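Local coordinates for protein aromatic amino acid beta-eliminating lyase/threonine aldolase (Exiguobacterium sibiricum, PDB 3LWS) that is a pyridoxal-phosphate-dependent enzyme of the beta-eliminating lyase family, a homodimer in this structure, with its cofactor bound covalently to a lysine, at residues A[75-80]-A[224-229]; A[172-177]-A[191-196]; A[106-109]-A[114-117]; A[46-51]-A[243-248]; A[128-133]-A[159-164]. One frame throughout, in Å; residues are numbered along the deposited sequence.

Contacts 1, 2, 3 and 5 lie on or beside the seven-stranded mixed sheet of the fold type I (aspartate aminotransferase-like) large domain. Contact 4 packs beside the edge strand 64-68, about 36 Å from contact 5 between centres. Along the chain contact 4 spans the longest interval, 46-51 to 243-248; within it contact 1 brackets contacts 3, 5 and 2, which follow one another in that order. Contact 1 touches contact 2 through Gln75, which bonds His173 and Asp175, and touches contact 3 through Leu79 and Leu107. Contacts 2 and 5 meet at Leu196 and Ser162. The cofactor-binding strand 171-176 is thus tied to helices on both faces of the sheet.

Contact 1: residues A[75-80]-A[224-229]; sequences QQVALR and QTARIW
Val77 sets CG1 opposite its backbone N, and Arg80, one helical turn on, does the same with CG (chi1 178°), which carries both groups onto Trp229 of helix 220-232. Trp229 holds its indole alongside its own backbone N, with its CB facing Val77 and its benzo end facing Arg80. The valine fork straddles the tryptophan CB: Val77 CG1 and Val77 CG2 each lie 3.7 Å from Trp229 CB. Val77 CG1 also rests on the backbone, 3.8 Å from Ala226 CA.

Arg80 meets the far end of the indole. Its chain bends about the CB-CG bond, and Arg80 CG settles over one ring face near the rim, 3.7 Å from Trp229 CZ2. Beyond the bend the guanidinium turns back across the benzo end, with Arg80 NH1 3.6 Å from Trp229 CH2. The two planes are 57° apart, so this is an inclined contact and no parallel stack. The charge has its main partner within its own helix, where Arg80 NE forms a salt bridge with Asp84; Arg80 NH1 hydrogen-bonds His111.

The short helix segments run 126° apart, their axes 9.8 Å from each other at closest approach. Ile81 of helix 71-86 extends the packing against Trp229. Leu110 of the second subunit also packs on the indole, which places this pair of helices, 71-86 and 220-232, beside the dimer interface.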
# COMPACT_ATOMS: atom_id res chain seq x y z
N GLN A 75 3.06 1.40 -12.55
CA GLN A 75 3.35 1.23 -14.00
C GLN A 75 2.23 0.56 -14.78
O GLN A 75 2.02 0.88 -15.95
CB GLN A 75 4.66 0.50 -14.20
CG GLN A 75 5.80 1.27 -13.67
CD GLN A 75 7.08 0.85 -14.21
OE1 GLN A 75 7.72 1.62 -14.97
NE2 GLN A 75 7.53 -0.37 -13.84
N GLN A 76 1.50 -0.35 -14.12
CA GLN A 76 0.27 -0.90 -14.64
C GLN A 76 -0.72 0.20 -14.93
O GLN A 76 -1.29 0.28 -16.03
CB GLN A 76 -0.36 -1.90 -13.68
CG GLN A 76 0.28 -3.27 -13.77
CD GLN A 76 -0.21 -4.21 -12.72
OE1 GLN A 76 -1.38 -4.18 -12.34
NE2 GLN A 76 0.66 -5.10 -12.25
N VAL A 77 -0.88 1.09 -13.95
CA VAL A 77 -1.77 2.23 -14.17
C VAL A 77 -1.33 3.12 -15.34
O VAL A 77 -2.16 3.55 -16.14
CB VAL A 77 -1.91 3.08 -12.92
CG1 VAL A 77 -2.63 4.44 -13.29
CG2 VAL A 77 -2.67 2.30 -11.88
N ALA A 78 -0.03 3.39 -15.43
CA ALA A 78 0.51 4.25 -16.51
C ALA A 78 0.15 3.67 -17.87
O ALA A 78 -0.42 4.38 -18.74
CB ALA A 78 2.02 4.41 -16.40
N LEU A 79 0.48 2.39 -18.05
CA LEU A 79 0.27 1.69 -19.33
C LEU A 79 -1.21 1.67 -19.73
O LEU A 79 -1.57 1.96 -20.89
CB LEU A 79 0.85 0.27 -19.30
CG LEU A 79 2.38 0.12 -19.26
CD1 LEU A 79 2.80 -1.30 -19.48
CD2 LEU A 79 3.03 0.94 -20.29
N ARG A 80 -2.08 1.38 -18.75
CA ARG A 80 -3.53 1.41 -18.96
C ARG A 80 -4.02 2.79 -19.39
O ARG A 80 -4.85 2.89 -20.31
CB ARG A 80 -4.26 0.94 -17.71
CG ARG A 80 -5.82 0.98 -17.78
CD ARG A 80 -6.37 0.25 -19.00
NE ARG A 80 -7.80 0.46 -19.13
CZ ARG A 80 -8.73 -0.32 -18.58
NH1 ARG A 80 -8.40 -1.36 -17.83
NH2 ARG A 80 -10.01 -0.02 -18.75
N GLN A 224 -4.34 12.95 -13.15
CA GLN A 224 -5.70 12.95 -12.59
C GLN A 224 -6.33 11.61 -12.73
O GLN A 224 -6.97 11.12 -11.81
CB GLN A 224 -6.60 13.98 -13.26
CG GLN A 224 -6.31 15.39 -12.86
CD GLN A 224 -6.85 16.39 -13.88
OE1 GLN A 224 -7.83 16.12 -14.57
NE2 GLN A 224 -6.18 17.54 -13.99
N THR A 225 -6.18 11.02 -13.91
CA THR A 225 -6.67 9.68 -14.14
C THR A 225 -5.97 8.65 -13.31
O THR A 225 -6.62 7.71 -12.81
CB THR A 225 -6.54 9.30 -15.62
OG1 THR A 225 -7.11 10.37 -16.37
CG2 THR A 225 -7.27 7.99 -15.91
N ALA A 226 -4.65 8.83 -13.14
CA ALA A 226 -3.81 7.95 -12.33
C ALA A 226 -4.32 7.89 -10.87
O ALA A 226 -4.29 6.84 -10.24
CB ALA A 226 -2.33 8.41 -12.40
N ARG A 227 -4.79 9.04 -10.35
CA ARG A 227 -5.37 9.12 -9.02
C ARG A 227 -6.68 8.36 -8.92
O ARG A 227 -6.95 7.79 -7.89
CB ARG A 227 -5.56 10.57 -8.56
CG ARG A 227 -4.23 11.24 -8.20
CD ARG A 227 -4.44 12.58 -7.51
NE ARG A 227 -3.14 13.22 -7.35
CZ ARG A 227 -2.58 14.03 -8.23
NH1 ARG A 227 -3.23 14.42 -9.32
NH2 ARG A 227 -1.36 14.51 -7.97
N ILE A 228 -7.47 8.29 -10.00
CA ILE A 228 -8.69 7.50 -9.95
C ILE A 228 -8.40 5.98 -9.96
O ILE A 228 -8.99 5.22 -9.18
CB ILE A 228 -9.70 7.93 -11.02
CG1 ILE A 228 -10.33 9.26 -10.63
CG2 ILE A 228 -10.78 6.90 -11.18
CD1 ILE A 228 -10.43 10.17 -11.75
N TRP A 229 -7.47 5.55 -10.80
CA TRP A 229 -7.01 4.18 -10.80
C TRP A 229 -6.35 3.87 -9.47
O TRP A 229 -6.56 2.77 -8.94
CB TRP A 229 -6.04 3.88 -11.95
CG TRP A 229 -6.71 3.75 -13.31
CD1 TRP A 229 -6.63 4.63 -14.35
CD2 TRP A 229 -7.56 2.69 -13.75
NE1 TRP A 229 -7.34 4.15 -15.43
CE2 TRP A 229 -7.93 2.97 -15.07
CE3 TRP A 229 -8.04 1.51 -13.15
CZ2 TRP A 229 -8.78 2.13 -15.81
CZ3 TRP A 229 -8.86 0.67 -13.87
CH2 TRP A 229 -9.21 0.98 -15.20

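Contact 2: residues A[172-177]-A[191-196]; sequences LHLDGA and AEIAGL
Leu172 and Leu174 lie on the strand that delivers Asp175 to the cofactor site, and they pack against 191-196 within a beta-alpha-beta crossover joining the parallel neighbours 171-176 and 199-203. Both leucines send CG opposite the backbone N and point toward the returning chain, whereas the alternate residues His173 and Asp175 serve the other side of the strand.

Direct contacts are few. Leu172 CD2 touches the backbone carbonyl at the end of the crossover helices, 3.7 Å from Leu196 O, an oxygen whose hydrogen bond comes from Ser162 OG. Two residues along the strand, methyl meets methyl more loosely, Leu174 CD2 lying 4.3 Å from Ile193 CG2.

Beyond Leu174 the chain folds into an Asx turn. Ala177 N donates to Asp175 OD1 over 3.2 Å at 162°, nearly in line with the carboxylate C-O bond. The other oxygen, Asp175 OD2, hydrogen-bonds N1 of the lysine-bound cofactor at position 206 and also Gln75 NE2. With one oxygen engaged by backbone and the other by a glutamine amide, the carboxylate's rotation is fixed beside the cofactor.

Ile200 of strand 199-203 touches Leu174 and Ala194. Helix 155-167 covers the same side, Cys165 against Leu172 and Phe155 against Ile193, so the contact sits where the crossover helix and helix 155-167 pack on the sheet.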
# COMPACT_ATOMS: atom_id res chain seq x y z
N LEU A 172 5.88 7.18 -24.50
CA LEU A 172 7.12 6.62 -23.98
C LEU A 172 7.15 6.71 -22.47
O LEU A 172 7.10 7.81 -21.87
CB LEU A 172 8.33 7.29 -24.61
CG LEU A 172 9.66 6.58 -24.52
CD1 LEU A 172 9.61 5.25 -25.18
CD2 LEU A 172 10.72 7.49 -25.16
N HIS A 173 7.19 5.54 -21.85
CA HIS A 173 7.18 5.46 -20.40
C HIS A 173 8.52 5.01 -19.85
O HIS A 173 9.13 4.07 -20.37
CB HIS A 173 6.10 4.51 -19.91
CG HIS A 173 6.12 4.31 -18.42
ND1 HIS A 173 5.61 5.25 -17.55
CD2 HIS A 173 6.71 3.36 -17.66
CE1 HIS A 173 5.81 4.83 -16.31
NE2 HIS A 173 6.49 3.69 -16.35
N LEU A 174 8.99 5.68 -18.79
CA LEU A 174 10.27 5.31 -18.14
C LEU A 174 10.03 4.55 -16.83
O LEU A 174 9.33 5.01 -15.93
CB LEU A 174 11.16 6.54 -17.89
CG LEU A 174 12.43 6.36 -17.04
CD1 LEU A 174 13.36 5.28 -17.61
CD2 LEU A 174 13.20 7.70 -16.88
N ASP A 175 10.55 3.34 -16.81
CA ASP A 175 10.79 2.59 -15.59
C ASP A 175 12.14 3.09 -15.06
O ASP A 175 13.22 2.61 -15.43
CB ASP A 175 10.78 1.07 -15.84
CG ASP A 175 10.85 0.27 -14.57
OD1 ASP A 175 11.41 0.78 -13.58
OD2 ASP A 175 10.31 -0.87 -14.57
N GLY A 176 12.02 4.09 -14.21
CA GLY A 176 13.11 4.70 -13.54
C GLY A 176 13.25 4.24 -12.10
O GLY A 176 13.65 5.02 -11.25
N ALA A 177 12.96 2.98 -11.83
CA ALA A 177 13.27 2.36 -10.55
C ALA A 177 14.70 2.71 -10.12
O ALA A 177 14.91 3.00 -8.97
CB ALA A 177 13.08 0.84 -10.61
N ALA A 191 15.55 15.67 -14.47
CA ALA A 191 14.62 16.29 -15.40
C ALA A 191 15.09 16.13 -16.84
O ALA A 191 14.26 15.88 -17.72
CB ALA A 191 14.37 17.75 -15.05
N GLU A 192 16.40 16.23 -17.11
CA GLU A 192 16.87 16.07 -18.49
C GLU A 192 16.62 14.64 -19.05
O GLU A 192 16.38 14.45 -20.26
CB GLU A 192 18.36 16.43 -18.62
CG GLU A 192 18.65 17.93 -18.45
CD GLU A 192 20.15 18.27 -18.31
OE1 GLU A 192 20.95 17.42 -17.84
OE2 GLU A 192 20.51 19.42 -18.67
N ILE A 193 16.72 13.64 -18.19
CA ILE A 193 16.46 12.27 -18.61
C ILE A 193 14.95 12.14 -18.75
O ILE A 193 14.46 11.81 -19.83
CB ILE A 193 17.07 11.22 -17.67
CG1 ILE A 193 18.61 11.37 -17.60
CG2 ILE A 193 16.69 9.79 -18.14
CD1 ILE A 193 19.36 10.98 -18.91
N ALA A 194 14.22 12.45 -17.67
CA ALA A 194 12.75 12.38 -17.62
C ALA A 194 12.03 13.17 -18.71
O ALA A 194 10.93 12.77 -19.12
CB ALA A 194 12.24 12.80 -16.30
N GLY A 195 12.64 14.26 -19.17
CA GLY A 195 12.08 15.12 -20.22
C GLY A 195 11.86 14.46 -21.58
O GLY A 195 11.07 14.94 -22.37
N LEU A 196 12.56 13.35 -21.84
CA LEU A 196 12.42 12.59 -23.08
C LEU A 196 11.20 11.65 -23.14
O LEU A 196 10.92 11.06 -24.19
CB LEU A 196 13.70 11.80 -23.31
CG LEU A 196 15.04 12.55 -23.43
CD1 LEU A 196 16.15 11.60 -23.86
CD2 LEU A 196 14.98 13.72 -24.36

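Contact 3: residues A[106-109]-A[114-117]; sequences GLKE and ETIL
Thr115 of strand 114-117 receives two consecutive side chains of helix 106-110, the apolar one on its methyl and the charged one near its hydroxyl. The apolar part is a single touch: Leu107 CD2 comes to 4.0 Å from Thr115 CG2, the two branches meeting at a slant. Leu107 is buried here, with Leu79 and Gln76 of helix 71-86 and Leu99 of helix 98-101 packed around it.

The second kind of contact is aliphatic against polar. Lys108 runs out extended and passes Thr115 at about a right angle. Lys108 CE lies 3.3 Å from Thr115 OG1 and 3.8 Å from Thr115 CG2, so the last methylene touches both branches of the threonine. The threonine presents its hydroxyl because OG1 stands between its own backbone N and carbonyl carbon (chi1 69°), with the methyl beside the backbone N.

Polar contacts across the segments pass through other partners. A water sits 2.8 Å from Thr115 OG1, hydrogen-bonded to it, and also accepts a weak bond from Lys108 NZ at 3.5 Å. The stronger link is Glu100 of helix 98-101: its OE2 forms a salt bridge with Lys108 NZ, while its OE1 hydrogen-bonds Thr115 OG1.

One carboxylate therefore holds both polar ends, and the water joins them a second time. The ammonium group is likely to be stabilised in its charged form by Glu100, while the neighbouring CE packs on Thr115, which faces helix 106-110 from a strand that is outermost in this chain's large sheet.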
# COMPACT_ATOMS: atom_id res chain seq x y z
N GLY A 106 0.25 -9.29 -13.53
CA GLY A 106 -0.74 -8.31 -13.08
C GLY A 106 -1.31 -7.48 -14.20
O GLY A 106 -2.53 -7.38 -14.32
N LEU A 107 -0.44 -6.92 -15.05
CA LEU A 107 -0.89 -6.10 -16.19
C LEU A 107 -1.96 -6.83 -17.05
O LEU A 107 -3.02 -6.28 -17.36
CB LEU A 107 0.32 -5.75 -17.09
CG LEU A 107 0.06 -4.85 -18.31
CD1 LEU A 107 -0.66 -3.54 -17.88
CD2 LEU A 107 1.39 -4.55 -19.01
N LYS A 108 -1.68 -8.07 -17.40
CA LYS A 108 -2.53 -8.82 -18.29
C LYS A 108 -3.74 -9.40 -17.59
O LYS A 108 -4.73 -9.67 -18.24
CB LYS A 108 -1.74 -9.95 -18.97
CG LYS A 108 -0.52 -9.49 -19.79
CD LYS A 108 0.35 -10.68 -20.21
CE LYS A 108 1.77 -10.27 -20.60
NZ LYS A 108 2.72 -11.45 -20.78
N GLU A 109 -3.67 -9.61 -16.28
CA GLU A 109 -4.79 -10.19 -15.56
C GLU A 109 -5.76 -9.09 -15.22
O GLU A 109 -6.93 -9.34 -15.17
CB GLU A 109 -4.32 -10.88 -14.27
CG GLU A 109 -3.49 -12.13 -14.51
CD GLU A 109 -4.31 -13.39 -14.89
OE1 GLU A 109 -5.51 -13.48 -14.55
OE2 GLU A 109 -3.75 -14.30 -15.52
N GLU A 114 -2.07 -6.51 -24.11
CA GLU A 114 -1.13 -7.51 -24.64
C GLU A 114 0.23 -6.85 -24.76
O GLU A 114 0.32 -5.65 -24.90
CB GLU A 114 -1.61 -8.04 -26.00
CG GLU A 114 -2.92 -8.81 -25.86
CD GLU A 114 -3.45 -9.41 -27.16
OE1 GLU A 114 -3.04 -8.99 -28.28
OE2 GLU A 114 -4.30 -10.34 -27.05
N THR A 115 1.28 -7.66 -24.69
CA THR A 115 2.63 -7.16 -24.68
C THR A 115 3.47 -7.79 -25.80
O THR A 115 3.38 -8.99 -26.03
CB THR A 115 3.26 -7.36 -23.27
OG1 THR A 115 3.48 -8.75 -23.03
CG2 THR A 115 2.32 -6.87 -22.18
N ILE A 116 4.20 -6.96 -26.53
CA ILE A 116 5.20 -7.42 -27.50
C ILE A 116 6.52 -7.30 -26.79
O ILE A 116 6.85 -6.21 -26.30
CB ILE A 116 5.26 -6.55 -28.76
CG1 ILE A 116 3.96 -6.68 -29.56
CG2 ILE A 116 6.52 -6.88 -29.62
CD1 ILE A 116 3.81 -5.64 -30.66
N LEU A 117 7.28 -8.40 -26.73
CA LEU A 117 8.57 -8.39 -26.05
C LEU A 117 9.63 -8.02 -27.09
O LEU A 117 9.71 -8.64 -28.11
CB LEU A 117 8.84 -9.73 -25.37
CG LEU A 117 7.70 -10.23 -24.44
CD1 LEU A 117 8.06 -11.62 -23.78
CD2 LEU A 117 7.34 -9.21 -23.38
O HOH W 1 4.55 -11.23 -23.74

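Contact 4: residues A[46-51]-A[243-248]; sequences GAIIEP and YIVSAD
Ile48 and Ile49 engage Ile244 and Val245 entirely through hydrocarbon. Ile48, pointing at helix 241-254, uses both its branches: Ile48 CG2 lies 3.7 Å from Ile244 CG2, and the end of the longer arm, Ile48 CD1, is 4.1 Å from Val245 CG2. Ile49 adds a second point of support, its CG1 3.8 Å from Ile244 CD1. Ile244 thereby divides its two branches between the neighbours, the short one meeting Ile48 and the long one meeting Ile49.

Polar bonds shape the turn that offers these side chains. Ile48 occupies the N-cap position of helix 49-60 with a positive phi (78°), unusual for a beta-branched residue. Glu50 OE2 accepts from Gly46 N over 3.0 Å with the lone pair that points away from OE1, so the helix's first turn is tied back to the chain just before it.

Phe52, farther along helix 49-60, continues the packing against Ile244, and Asp248 reaches the same helix by a salt bridge to Lys55. Phe67 of strand 64-68 lies against Ile244, while Phe31 of helix 24-31 covers Val245; Tyr243, one residue before Ile244, meets Tyr243 of the second subunit.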
# COMPACT_ATOMS: atom_id res chain seq x y z
N GLY A 46 -4.01 16.65 0.93
CA GLY A 46 -3.74 17.25 2.21
C GLY A 46 -2.27 17.33 2.49
O GLY A 46 -1.43 17.40 1.56
N ALA A 47 -1.96 17.29 3.79
CA ALA A 47 -0.61 17.49 4.28
C ALA A 47 0.32 16.37 3.80
O ALA A 47 -0.14 15.25 3.63
CB ALA A 47 -0.61 17.52 5.77
N ILE A 48 1.59 16.72 3.63
CA ILE A 48 2.70 15.80 3.37
C ILE A 48 2.70 15.36 1.91
O ILE A 48 3.66 15.64 1.17
CB ILE A 48 2.74 14.56 4.37
CG1 ILE A 48 2.90 14.99 5.83
CG2 ILE A 48 3.90 13.66 4.05
CD1 ILE A 48 2.87 13.80 6.83
N ILE A 49 1.63 14.69 1.50
CA ILE A 49 1.54 14.15 0.15
C ILE A 49 1.55 15.24 -0.95
O ILE A 49 2.28 15.08 -1.93
CB ILE A 49 0.29 13.22 -0.00
CG1 ILE A 49 0.40 12.39 -1.30
CG2 ILE A 49 -1.00 14.03 0.07
CD1 ILE A 49 -0.49 11.11 -1.37
N GLU A 50 0.80 16.33 -0.79
CA GLU A 50 0.79 17.37 -1.84
C GLU A 50 2.12 18.04 -2.06
O GLU A 50 2.54 18.13 -3.18
CB GLU A 50 -0.32 18.42 -1.69
CG GLU A 50 -1.66 17.81 -1.87
CD GLU A 50 -2.81 18.80 -1.99
OE1 GLU A 50 -2.72 19.69 -2.86
OE2 GLU A 50 -3.82 18.63 -1.26
N PRO A 51 2.80 18.48 -0.99
CA PRO A 51 4.14 19.03 -1.18
C PRO A 51 5.16 18.02 -1.76
O PRO A 51 6.01 18.40 -2.59
CB PRO A 51 4.55 19.45 0.24
CG PRO A 51 3.32 19.70 0.93
CD PRO A 51 2.31 18.75 0.37
N TYR A 243 5.41 6.05 4.41
CA TYR A 243 6.30 5.90 3.28
C TYR A 243 6.73 7.21 2.67
O TYR A 243 7.82 7.23 2.13
CB TYR A 243 5.69 5.05 2.18
CG TYR A 243 5.35 3.68 2.64
CD1 TYR A 243 6.33 2.78 3.04
CD2 TYR A 243 4.04 3.25 2.64
CE1 TYR A 243 6.00 1.49 3.46
CE2 TYR A 243 3.71 1.96 3.04
CZ TYR A 243 4.68 1.10 3.46
OH TYR A 243 4.34 -0.19 3.84
N ILE A 244 5.93 8.27 2.75
CA ILE A 244 6.33 9.55 2.11
C ILE A 244 7.41 10.30 2.88
O ILE A 244 8.35 10.82 2.29
CB ILE A 244 5.11 10.48 1.86
CG1 ILE A 244 4.12 9.83 0.90
CG2 ILE A 244 5.52 11.80 1.23
CD1 ILE A 244 2.81 10.52 0.89
N VAL A 245 7.27 10.34 4.19
CA VAL A 245 8.23 11.03 5.05
C VAL A 245 9.59 10.31 4.95
O VAL A 245 10.65 10.95 4.77
CB VAL A 245 7.76 10.97 6.51
CG1 VAL A 245 8.87 11.40 7.46
CG2 VAL A 245 6.41 11.75 6.73
N SER A 246 9.55 8.98 5.07
CA SER A 246 10.76 8.17 4.95
C SER A 246 11.38 8.32 3.57
O SER A 246 12.59 8.58 3.48
CB SER A 246 10.53 6.72 5.34
OG SER A 246 9.45 6.11 4.64
N ALA A 247 10.56 8.24 2.51
CA ALA A 247 11.01 8.43 1.12
C ALA A 247 11.76 9.73 0.92
O ALA A 247 12.88 9.75 0.39
CB ALA A 247 9.79 8.38 0.17
N ASP A 248 11.16 10.82 1.38
CA ASP A 248 11.78 12.14 1.27
C ASP A 248 13.07 12.25 2.08
O ASP A 248 14.04 12.81 1.58
CB ASP A 248 10.80 13.22 1.76
CG ASP A 248 10.98 14.55 1.04
OD1 ASP A 248 11.71 14.61 0.04
OD2 ASP A 248 10.37 15.52 1.45

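Contact 5: residues A[128-133]-A[159-164]; sequences DEIKAL and ETISRY
Ile130 and Lys131 of helix 127-131 pack on Ile161 and Tyr164 of helix 155-167, two members of the helical layer over one face of the large-domain sheet in this fold type I, alpha/beta/alpha architecture. Ile130 is the inner residue. Its longer branch is extended to CD1 and meets the like-built arm of Ile161 at about a right angle. Ile130 CD1 and Ile161 CD1 are modelled only 3.3 Å apart, closer than normal van der Waals contact, so that distance is doubtful in detail; Ile161 CG1 lies at an ordinary 3.7 Å from Ile130 CD1. Leu139 of strand 138-142 touches both isoleucines from the sheet side. The shorter branch of Ile130 turns to the tyrosine, its CG2 4.2 Å from Tyr164 CD2.

Tyr164 carries its ring toward 128-133 with CG opposite the backbone N (chi1 179°). The phenol lies against the backbone of Lys131, whose CA is 3.7 Å from Tyr164 CZ. At its tip Tyr164 OH hydrogen-bonds Arg168 NH1, and that same guanidinium nitrogen bonds Leu133 O, so one arginine ties the tyrosine to the chain leaving the shorter helix.

Lys131 turns CG alongside its own backbone N and then runs extended, its end leading away from the contact; only the first part of the chain overlies the ring. This is a CH-pi contact: Lys131 CG sits over one face, displaced toward the rim, 4.0 Å from the Tyr164 ring centroid and 22° off the normal, with Tyr164 CE1 its nearest ring atom at 3.7 Å.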
# COMPACT_ATOMS: atom_id res chain seq x y z
N ASP A 128 16.74 -0.43 -34.35
CA ASP A 128 16.03 -1.08 -35.46
C ASP A 128 14.82 -1.88 -35.00
O ASP A 128 13.78 -1.86 -35.67
CB ASP A 128 16.94 -2.01 -36.26
CG ASP A 128 17.93 -1.24 -37.12
OD1 ASP A 128 17.67 -0.08 -37.48
OD2 ASP A 128 18.99 -1.82 -37.43
N GLU A 129 14.96 -2.60 -33.89
CA GLU A 129 13.82 -3.36 -33.33
C GLU A 129 12.66 -2.47 -32.89
O GLU A 129 11.53 -2.84 -33.06
CB GLU A 129 14.28 -4.25 -32.19
CG GLU A 129 14.98 -5.50 -32.70
CD GLU A 129 15.75 -6.21 -31.64
OE1 GLU A 129 16.21 -5.58 -30.67
OE2 GLU A 129 15.94 -7.43 -31.79
N ILE A 130 12.96 -1.29 -32.34
CA ILE A 130 11.93 -0.31 -31.99
C ILE A 130 11.26 0.23 -33.27
O ILE A 130 10.06 0.29 -33.35
CB ILE A 130 12.55 0.87 -31.18
CG1 ILE A 130 12.99 0.40 -29.77
CG2 ILE A 130 11.60 2.05 -31.07
CD1 ILE A 130 13.83 1.40 -29.06
N LYS A 131 12.04 0.62 -34.27
CA LYS A 131 11.49 1.10 -35.55
C LYS A 131 10.64 0.03 -36.25
O LYS A 131 9.79 0.39 -37.06
CB LYS A 131 12.59 1.58 -36.49
CG LYS A 131 13.30 2.86 -36.07
CD LYS A 131 14.58 3.10 -36.87
CE LYS A 131 15.15 4.48 -36.62
NZ LYS A 131 16.52 4.66 -37.20
N ALA A 132 10.88 -1.25 -35.98
CA ALA A 132 10.09 -2.33 -36.57
C ALA A 132 8.78 -2.57 -35.84
O ALA A 132 7.96 -3.34 -36.32
CB ALA A 132 10.92 -3.65 -36.67
N LEU A 133 8.58 -1.94 -34.68
CA LEU A 133 7.30 -2.10 -33.95
C LEU A 133 6.14 -1.58 -34.79
O LEU A 133 6.31 -0.60 -35.47
CB LEU A 133 7.30 -1.40 -32.60
CG LEU A 133 8.19 -2.02 -31.49
CD1 LEU A 133 8.15 -1.15 -30.24
CD2 LEU A 133 7.80 -3.47 -31.16
N GLU A 159 17.52 10.05 -27.06
CA GLU A 159 16.95 11.22 -27.72
C GLU A 159 16.28 10.83 -29.04
O GLU A 159 15.19 11.30 -29.36
CB GLU A 159 18.03 12.27 -27.99
CG GLU A 159 18.50 13.01 -26.77
CD GLU A 159 19.51 14.08 -27.15
OE1 GLU A 159 20.57 13.75 -27.71
OE2 GLU A 159 19.23 15.25 -26.90
N THR A 160 16.95 9.96 -29.78
CA THR A 160 16.44 9.43 -31.02
C THR A 160 15.17 8.62 -30.84
O THR A 160 14.24 8.75 -31.64
CB THR A 160 17.53 8.58 -31.71
OG1 THR A 160 18.60 9.44 -32.10
CG2 THR A 160 17.00 7.83 -32.93
N ILE A 161 15.14 7.77 -29.82
CA ILE A 161 13.95 6.95 -29.49
C ILE A 161 12.77 7.84 -29.08
O ILE A 161 11.65 7.57 -29.48
CB ILE A 161 14.22 5.91 -28.35
CG1 ILE A 161 15.18 4.82 -28.85
CG2 ILE A 161 12.90 5.25 -27.84
CD1 ILE A 161 15.63 3.91 -27.77
N SER A 162 13.05 8.88 -28.29
CA SER A 162 12.04 9.85 -27.85
C SER A 162 11.40 10.61 -29.03
O SER A 162 10.17 10.78 -29.07
CB SER A 162 12.69 10.88 -26.92
OG SER A 162 11.76 11.80 -26.46
N ARG A 163 12.22 11.06 -29.97
CA ARG A 163 11.71 11.72 -31.19
C ARG A 163 10.93 10.75 -32.08
O ARG A 163 9.90 11.09 -32.62
CB ARG A 163 12.85 12.35 -31.97
CG ARG A 163 12.42 13.15 -33.24
CD ARG A 163 13.61 13.84 -33.93
NE ARG A 163 14.32 14.72 -32.98
CZ ARG A 163 15.36 14.38 -32.22
NH1 ARG A 163 15.90 13.16 -32.27
NH2 ARG A 163 15.88 15.28 -31.38
N TYR A 164 11.44 9.54 -32.23
CA TYR A 164 10.80 8.57 -33.08
C TYR A 164 9.39 8.32 -32.58
O TYR A 164 8.42 8.53 -33.29
CB TYR A 164 11.62 7.26 -33.15
CG TYR A 164 10.97 6.21 -34.01
CD1 TYR A 164 11.08 6.25 -35.40
CD2 TYR A 164 10.20 5.22 -33.44
CE1 TYR A 164 10.48 5.31 -36.17
CE2 TYR A 164 9.58 4.29 -34.21
CZ TYR A 164 9.72 4.34 -35.58
OH TYR A 164 9.09 3.40 -36.34